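Local atomic coordinates of DsbA family protein (Salmonella typhimurium, PDB entry 7JVE), a protein that catalyses both thiol oxidation and disulfide isomerisation as a trimeric, thioredoxin-like enzyme of the DsbA family. Residues A135-G138 with E139-L143; G165-E169 with H170-T174; L207-M211 with D212-T216. All coordinates share one frame; numbering follows the deposited sequence.

Interaction 1: A135-G138 with E139-L143. With EDO (1,2-ethanediol), chain J.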
loop_
_atom_site.group_PDB
_atom_site.type_symbol
_atom_site.label_atom_id
_atom_site.label_comp_id
_atom_site.label_asym_id
_atom_site.label_seq_id
_atom_site.Cartn_x
_atom_site.Cartn_y
_atom_site.Cartn_z
ATOM N N ALA A 135 6.044 -31.149 -5.533
ATOM C CA ALA A 135 6.312 -31.455 -6.932
ATOM C C ALA A 135 6.637 -32.939 -7.130
ATOM O O ALA A 135 6.238 -33.525 -8.141
ATOM C CB ALA A 135 7.431 -30.552 -7.461
ATOM N N ARG A 136 7.344 -33.576 -6.177
ATOM C CA ARG A 136 7.611 -35.016 -6.286
ATOM C C ARG A 136 6.316 -35.819 -6.314
ATOM O O ARG A 136 6.143 -36.707 -7.160
ATOM C CB ARG A 136 8.478 -35.513 -5.131
ATOM C CG ARG A 136 9.941 -35.130 -5.171
ATOM C CD ARG A 136 10.695 -35.809 -4.007
ATOM N NE ARG A 136 12.052 -35.286 -3.918
ATOM C CZ ARG A 136 13.023 -35.608 -4.767
ATOM N NH1 ARG A 136 12.783 -36.454 -5.763
ATOM N NH2 ARG A 136 14.220 -35.078 -4.643
ATOM N N VAL A 137 5.405 -35.536 -5.370
ATOM C CA VAL A 137 4.122 -36.239 -5.324
ATOM C C VAL A 137 3.349 -36.000 -6.605
ATOM O O VAL A 137 2.880 -36.944 -7.254
ATOM C CB VAL A 137 3.299 -35.797 -4.105
ATOM C CG1 VAL A 137 1.971 -36.572 -4.072
ATOM C CG2 VAL A 137 4.092 -35.974 -2.824
ATOM N N GLY A 138 3.224 -34.728 -6.998
ATOM C CA GLY A 138 2.475 -34.404 -8.200
ATOM C C GLY A 138 3.023 -35.105 -9.429
ATOM O O GLY A 138 2.268 -35.595 -10.269
ATOM N N GLU A 139 4.346 -35.186 -9.541
ATOM C CA GLU A 139 4.905 -35.866 -10.692
ATOM C C GLU A 139 4.560 -37.354 -10.683
ATOM O O GLU A 139 4.244 -37.922 -11.732
ATOM C CB GLU A 139 6.399 -35.661 -10.738
ATOM C CG GLU A 139 6.999 -36.360 -11.907
ATOM C CD GLU A 139 8.439 -36.017 -12.078
ATOM O OE1 GLU A 139 8.718 -35.136 -12.930
ATOM O OE2 GLU A 139 9.272 -36.608 -11.346
ATOM N N GLN A 140 4.616 -38.003 -9.515
ATOM C CA GLN A 140 4.213 -39.405 -9.433
ATOM C C GLN A 140 2.750 -39.577 -9.816
ATOM O O GLN A 140 2.407 -40.464 -10.606
ATOM C CB GLN A 140 4.458 -39.966 -8.030
ATOM C CG GLN A 140 5.908 -40.188 -7.722
ATOM C CD GLN A 140 6.543 -41.144 -8.723
ATOM O OE1 GLN A 140 6.023 -42.235 -8.989
ATOM N NE2 GLN A 140 7.640 -40.704 -9.333
ATOM N N VAL A 141 1.871 -38.732 -9.272
ATOM C CA VAL A 141 0.452 -38.825 -9.613
ATOM C C VAL A 141 0.259 -38.619 -11.117
ATOM O O VAL A 141 -0.440 -39.391 -11.792
ATOM C CB VAL A 141 -0.362 -37.817 -8.775
ATOM C CG1 VAL A 141 -1.811 -37.674 -9.287
ATOM C CG2 VAL A 141 -0.315 -38.187 -7.296
ATOM N N TRP A 142 0.913 -37.595 -11.672
ATOM C CA TRP A 142 0.775 -37.318 -13.100
ATOM C C TRP A 142 1.253 -38.492 -13.949
ATOM O O TRP A 142 0.581 -38.887 -14.908
ATOM C CB TRP A 142 1.552 -36.066 -13.475
ATOM C CG TRP A 142 1.400 -35.734 -14.895
ATOM C CD1 TRP A 142 0.218 -35.551 -15.592
ATOM C CD2 TRP A 142 2.444 -35.517 -15.825
ATOM N NE1 TRP A 142 0.480 -35.231 -16.902
ATOM C CE2 TRP A 142 1.840 -35.200 -17.072
ATOM C CE3 TRP A 142 3.832 -35.528 -15.726
ATOM C CZ2 TRP A 142 2.575 -34.923 -18.197
ATOM C CZ3 TRP A 142 4.561 -35.253 -16.842
ATOM C CH2 TRP A 142 3.936 -34.952 -18.069
ATOM N N LEU A 143 2.413 -39.068 -13.602
ATOM C CA LEU A 143 3.030 -40.074 -14.464
ATOM C C LEU A 143 2.317 -41.418 -14.386
ATOM O O LEU A 143 2.361 -42.193 -15.351
ATOM C CB LEU A 143 4.502 -40.256 -14.103
ATOM C CG LEU A 143 5.488 -39.135 -14.434
ATOM C CD1 LEU A 143 6.829 -39.418 -13.728
ATOM C CD2 LEU A 143 5.662 -39.013 -15.960
HETATM C C1 EDO J . 1.689 -38.802 -18.162
HETATM O O1 EDO J . 0.828 -39.750 -17.512
HETATM C C2 EDO J . 1.183 -38.599 -19.587
HETATM O O2 EDO J . -0.239 -38.488 -19.447
HETATM O O HOH W 1 8.665 -37.845 -8.070
#
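Arg136 O is gripped from two sources: Gln140 N donates to it at 3.1 Å, and a water donates to it at 2.9 Å. The same water accepts from Gln140 NE2 at a longer 3.3 Å, so one glutamine reaches one carbonyl twice, directly through its backbone amide and indirectly through its side chain. A bend at chi2 (-58°) turns the Gln140 chain back far enough to close this small circuit on the helix surface.

The other links are those of a regular alpha-helix, each amide taking the carbonyl four residues earlier. Glu139 N donates to Ala135 O, Val141 N reaches Val137 O at 2.9 Å, and Trp142 N meets Gly138 O at 2.8 Å. On the buried side Val137 CG1 and Val141 CG2, one turn apart, come to 4.3 Å and form a short apolar stripe. The charged ends of Arg136 and Glu139 do not pair with each other: Arg136 bonds Gln192 and Ala196, while the extended Glu139 chain takes OE2 to His198.

A 1,2-ethanediol molecule, probably from the crystallisation liquor, lies against Trp142. Its C1 sits 3.8 Å above one face of the indole, toward the rim, and its O1 donates to Trp142 O at 2.8 Å.

Both segments belong to helix 128-145, which is packed among other helices: Val137 packs on Trp153 of helix 147-159 and on Ala176 of helix 169-176, while Arg136 and Gln140 lean on Val188 of helix 182-193.

Interaction 2: G165-E169 with H170-T174; sequences GALTE and HDVYT
A capping box formed by Thr168 and Asp171 starts helix 169-176. Thr168 is the N-cap, and its OG1 accepts from Asp171 N at 3.2 Å. In return Thr168 N donates to Asp171 OD2 at 3.1 Å; the bond is nearly straight at the hydrogen but comes down on the carboxylate from above its plane. The threonine's chi1 of 64° sets OG1 between its own backbone N and carbonyl carbon, facing the first turn. The other carboxylate oxygen, Asp171 OD1, makes a salt bridge with Lys162, so the aspartate ties the helix start to the preceding loop as well.

The first helical bonds follow at once: Val172 N to Thr168 O at 3.1 Å and Tyr173 N to Glu169 O at 2.9 Å. Beneath the cap, Leu167 lays CD1 against Asp171 CB at 3.6 Å. It also crosses Val172 at about a right angle, its CG 4.2 Å from Val172 CG2, and packs on Leu157 of helix 147-159. Within the helix His170 O takes two donors from one residue, Thr174 N and Thr174 OG1, which arrive from opposite faces of the carbonyl plane, the hydroxyl at 2.8 Å.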
loop_
_atom_site.group_PDB
_atom_site.type_symbol
_atom_site.label_atom_id
_atom_site.label_comp_id
_atom_site.label_asym_id
_atom_site.label_seq_id
_atom_site.Cartn_x
_atom_site.Cartn_y
_atom_site.Cartn_z
ATOM N N GLY A 165 3.690 -20.220 4.453
ATOM C CA GLY A 165 4.507 -20.837 5.474
ATOM C C GLY A 165 3.792 -21.877 6.312
ATOM O O GLY A 165 4.460 -22.646 7.011
ATOM N N ALA A 166 2.459 -21.947 6.242
ATOM C CA ALA A 166 1.700 -22.889 7.058
ATOM C C ALA A 166 1.647 -24.306 6.480
ATOM O O ALA A 166 1.219 -25.223 7.196
ATOM C CB ALA A 166 0.265 -22.375 7.271
ATOM N N LEU A 167 2.033 -24.518 5.220
ATOM C CA LEU A 167 2.065 -25.862 4.645
ATOM C C LEU A 167 3.394 -26.545 4.969
ATOM O O LEU A 167 4.454 -26.064 4.560
ATOM C CB LEU A 167 1.859 -25.809 3.134
ATOM C CG LEU A 167 1.585 -27.145 2.453
ATOM C CD1 LEU A 167 0.315 -27.757 2.998
ATOM C CD2 LEU A 167 1.458 -26.964 0.949
ATOM N N THR A 168 3.339 -27.667 5.685
ATOM C CA THR A 168 4.533 -28.410 6.072
ATOM C C THR A 168 4.680 -29.683 5.241
ATOM O O THR A 168 3.730 -30.170 4.631
ATOM C CB THR A 168 4.496 -28.790 7.554
ATOM O OG1 THR A 168 3.396 -29.679 7.770
ATOM C CG2 THR A 168 4.390 -27.561 8.458
ATOM N N GLU A 169 5.896 -30.244 5.252
ATOM C CA GLU A 169 6.094 -31.526 4.583
ATOM C C GLU A 169 5.161 -32.574 5.163
ATOM O O GLU A 169 4.539 -33.341 4.417
ATOM C CB GLU A 169 7.555 -31.983 4.663
ATOM C CG GLU A 169 8.410 -31.099 3.776
ATOM C CD GLU A 169 9.895 -31.456 3.727
ATOM O OE1 GLU A 169 10.256 -32.628 3.572
ATOM O OE2 GLU A 169 10.729 -30.545 3.912
ATOM N N HIS A 170 5.004 -32.580 6.488
ATOM C CA HIS A 170 4.047 -33.485 7.118
ATOM C C HIS A 170 2.662 -33.374 6.491
ATOM O O HIS A 170 2.000 -34.396 6.279
ATOM C CB HIS A 170 3.954 -33.214 8.618
ATOM C CG HIS A 170 2.886 -34.016 9.295
ATOM N ND1 HIS A 170 3.040 -35.356 9.602
ATOM C CD2 HIS A 170 1.639 -33.680 9.695
ATOM C CE1 HIS A 170 1.934 -35.807 10.168
ATOM N NE2 HIS A 170 1.069 -34.811 10.235
ATOM N N ASP A 171 2.201 -32.141 6.208
ATOM C CA ASP A 171 0.892 -31.940 5.579
ATOM C C ASP A 171 0.845 -32.574 4.198
ATOM O O ASP A 171 -0.144 -33.206 3.815
ATOM C CB ASP A 171 0.565 -30.446 5.442
ATOM C CG ASP A 171 0.301 -29.759 6.763
ATOM O OD1 ASP A 171 -0.240 -30.400 7.693
ATOM O OD2 ASP A 171 0.634 -28.545 6.858
ATOM N N VAL A 172 1.889 -32.352 3.408
ATOM C CA VAL A 172 1.933 -32.894 2.056
ATOM C C VAL A 172 1.902 -34.417 2.097
ATOM O O VAL A 172 1.104 -35.056 1.401
ATOM C CB VAL A 172 3.173 -32.352 1.317
ATOM C CG1 VAL A 172 3.310 -32.968 -0.079
ATOM C CG2 VAL A 172 3.080 -30.838 1.237
ATOM N N TYR A 173 2.756 -35.023 2.937
ATOM C CA TYR A 173 2.758 -36.476 3.057
ATOM C C TYR A 173 1.397 -36.991 3.486
ATOM O O TYR A 173 0.940 -38.040 3.009
ATOM C CB TYR A 173 3.795 -36.942 4.074
ATOM C CG TYR A 173 5.227 -36.839 3.647
ATOM C CD1 TYR A 173 5.654 -37.363 2.443
ATOM C CD2 TYR A 173 6.164 -36.250 4.480
ATOM C CE1 TYR A 173 6.966 -37.271 2.074
ATOM C CE2 TYR A 173 7.464 -36.161 4.131
ATOM C CZ TYR A 173 7.869 -36.680 2.931
ATOM O OH TYR A 173 9.190 -36.581 2.583
ATOM N N THR A 174 0.749 -36.284 4.417
ATOM C CA THR A 174 -0.519 -36.756 4.953
ATOM C C THR A 174 -1.575 -36.801 3.862
ATOM O O THR A 174 -2.314 -37.777 3.741
ATOM C CB THR A 174 -0.977 -35.870 6.112
ATOM O OG1 THR A 174 -0.083 -36.025 7.214
ATOM C CG2 THR A 174 -2.380 -36.268 6.574
HETATM O O HOH W 2 10.635 -34.956 4.144
#

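Interaction 3: L207-M211 with D212-T216. With EDO (1,2-ethanediol), chain M.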
loop_
_atom_site.group_PDB
_atom_site.type_symbol
_atom_site.label_atom_id
_atom_site.label_comp_id
_atom_site.label_asym_id
_atom_site.label_seq_id
_atom_site.Cartn_x
_atom_site.Cartn_y
_atom_site.Cartn_z
ATOM N N LEU A 207 13.746 -21.724 -15.276
ATOM C CA LEU A 207 12.863 -21.122 -16.269
ATOM C C LEU A 207 12.185 -19.861 -15.732
ATOM O O LEU A 207 12.051 -18.871 -16.456
ATOM C CB LEU A 207 11.809 -22.135 -16.720
ATOM C CG LEU A 207 10.758 -21.628 -17.720
ATOM C CD1 LEU A 207 11.412 -21.081 -19.014
ATOM C CD2 LEU A 207 9.674 -22.661 -18.045
ATOM N N ALA A 208 11.730 -19.875 -14.475
ATOM C CA ALA A 208 11.142 -18.650 -13.921
ATOM C C ALA A 208 12.149 -17.503 -13.925
ATOM O O ALA A 208 11.794 -16.357 -14.224
ATOM C CB ALA A 208 10.608 -18.882 -12.510
ATOM N N GLN A 209 13.408 -17.791 -13.603
ATOM C CA GLN A 209 14.410 -16.733 -13.589
ATOM C C GLN A 209 14.685 -16.220 -14.996
ATOM O O GLN A 209 14.816 -15.004 -15.204
ATOM C CB GLN A 209 15.693 -17.237 -12.929
ATOM C CG GLN A 209 15.543 -17.329 -11.417
ATOM C CD GLN A 209 16.646 -18.117 -10.713
ATOM O OE1 GLN A 209 16.510 -18.450 -9.540
ATOM N NE2 GLN A 209 17.729 -18.424 -11.425
ATOM N N HIS A 210 14.786 -17.133 -15.966
ATOM C CA HIS A 210 14.916 -16.731 -17.364
ATOM C C HIS A 210 13.700 -15.958 -17.850
ATOM O O HIS A 210 13.836 -15.085 -18.712
ATOM C CB HIS A 210 15.132 -17.951 -18.263
ATOM C CG HIS A 210 16.503 -18.537 -18.159
ATOM N ND1 HIS A 210 16.750 -19.886 -18.309
ATOM C CD2 HIS A 210 17.703 -17.958 -17.904
ATOM C CE1 HIS A 210 18.047 -20.110 -18.168
ATOM N NE2 HIS A 210 18.646 -18.958 -17.921
ATOM N N MET A 211 12.504 -16.275 -17.336
ATOM C CA MET A 211 11.315 -15.537 -17.738
ATOM C C MET A 211 11.153 -14.244 -16.956
ATOM O O MET A 211 10.204 -13.503 -17.209
ATOM C CB MET A 211 10.071 -16.408 -17.568
ATOM C CG MET A 211 9.935 -17.480 -18.650
ATOM S SD MET A 211 9.732 -16.782 -20.303
ATOM C CE MET A 211 8.302 -15.753 -20.024
ATOM N N ASP A 212 12.056 -13.958 -16.015
ATOM C CA ASP A 212 11.900 -12.842 -15.089
ATOM C C ASP A 212 10.585 -12.950 -14.309
ATOM O O ASP A 212 9.872 -11.964 -14.118
ATOM C CB ASP A 212 12.010 -11.499 -15.833
ATOM C CG ASP A 212 12.352 -10.339 -14.905
ATOM O OD1 ASP A 212 12.718 -10.584 -13.736
ATOM O OD2 ASP A 212 12.233 -9.174 -15.324
ATOM N N PHE A 213 10.271 -14.164 -13.846
ATOM C CA PHE A 213 9.163 -14.453 -12.938
ATOM C C PHE A 213 9.632 -14.865 -11.548
ATOM O O PHE A 213 8.847 -15.448 -10.790
ATOM C CB PHE A 213 8.292 -15.604 -13.474
ATOM C CG PHE A 213 7.567 -15.310 -14.767
ATOM C CD1 PHE A 213 7.244 -14.017 -15.129
ATOM C CD2 PHE A 213 7.180 -16.357 -15.598
ATOM C CE1 PHE A 213 6.553 -13.768 -16.294
ATOM C CE2 PHE A 213 6.509 -16.106 -16.773
ATOM C CZ PHE A 213 6.204 -14.814 -17.127
ATOM N N SER A 214 10.898 -14.660 -11.208
ATOM C CA SER A 214 11.389 -15.174 -9.928
ATOM C C SER A 214 10.599 -14.569 -8.773
ATOM O O SER A 214 10.511 -13.344 -8.632
ATOM C CB SER A 214 12.875 -14.880 -9.767
ATOM O OG SER A 214 13.422 -15.702 -8.756
ATOM N N GLY A 215 10.009 -15.431 -7.945
ATOM C CA GLY A 215 9.230 -14.932 -6.837
ATOM C C GLY A 215 7.867 -14.389 -7.198
ATOM O O GLY A 215 7.175 -13.904 -6.307
ATOM N N THR A 216 7.451 -14.457 -8.459
ATOM C CA THR A 216 6.216 -13.815 -8.914
ATOM C C THR A 216 5.388 -14.775 -9.762
ATOM O O THR A 216 5.736 -15.027 -10.937
ATOM C CB THR A 216 6.514 -12.518 -9.678
ATOM O OG1 THR A 216 7.189 -12.809 -10.901
ATOM C CG2 THR A 216 7.381 -11.516 -8.838
HETATM C C1 EDO M . 11.001 -8.674 -18.460
HETATM O O1 EDO M . 12.253 -8.535 -17.783
HETATM C C2 EDO M . 10.196 -7.396 -18.248
HETATM O O2 EDO M . 11.060 -6.237 -18.352
HETATM O O HOH W 3 15.757 -11.910 -14.846
#
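Met211 lies alongside Phe213, the two side chains pointing the same way, and apolar contacts between them make up much of this junction. Met211 CB stands over one face of the phenyl ring, 3.8 Å from the centroid and 25° off the normal, a CH-pi contact. Bends at chi2 and chi3 curl the methionine along the ring, bringing its CE methyl to 3.7 Å from Phe213 CZ. The sulfur is placed obliquely, with Met211 SD 5.5 Å from the centroid, in a Met-aromatic contact. Ala208 adds a smaller one, its CB 4.1 Å from Phe213 CB. Beyond these two segments the ring meets Phe89 edge-to-face and packs on Val220 of strand 218-223.

Backbone bonds then close the helix in a Schellman motif. Asp212 leaves the helical conformation with a positive phi of 57°, which turns the chain back on the last turn. Phe213 N donates to Ala208 O at a short 2.7 Å. Asp212 N reaches Gln209 O at 3.1 Å, but from well above the carbonyl plane, 73° out of it. A type II beta turn follows directly, closed by Thr216 N to Phe213 O at 2.9 Å. Thr216 leads into what is probably the counterpart of the conserved cis-proline loop of thioredoxin-fold proteins.

Water and side-chain polar contacts are sparser. A water donates to the backbone Gln209 O at 3.3 Å and weakly to Asp212 OD1. Asp212 OD2 accepts from O1 of a 1,2-ethanediol and also forms a salt bridge with Lys162 of a neighbouring subunit. Ser214 OG and Gln209 OE1 are both hydrogen-bonded to Gln205 NE2 in the preceding helical turn.

How the interactions relate
Interactions 1 and 2 belong to one helical cluster: their centres lie 16 Å apart and they touch where Val137 CG2 meets Val172 CG1 at 4.1 Å. A bound magnesium ion lies about 8 Å from the Val141 side chain of interaction 1. Within the chain interaction 3 stands apart, its nearest atoms about 13 Å from either of the others, at the junction from helix 199-210 toward the central sheet. Next to the Cys94-Cys97 disulfide, Gln93 accepts from Leu167 N, linking interaction 2 to the redox centre. Across the trimer interface, Lys162, the residue that pairs with Asp171 in its own chain, reaches from a neighbouring subunit to Asp212 of interaction 3.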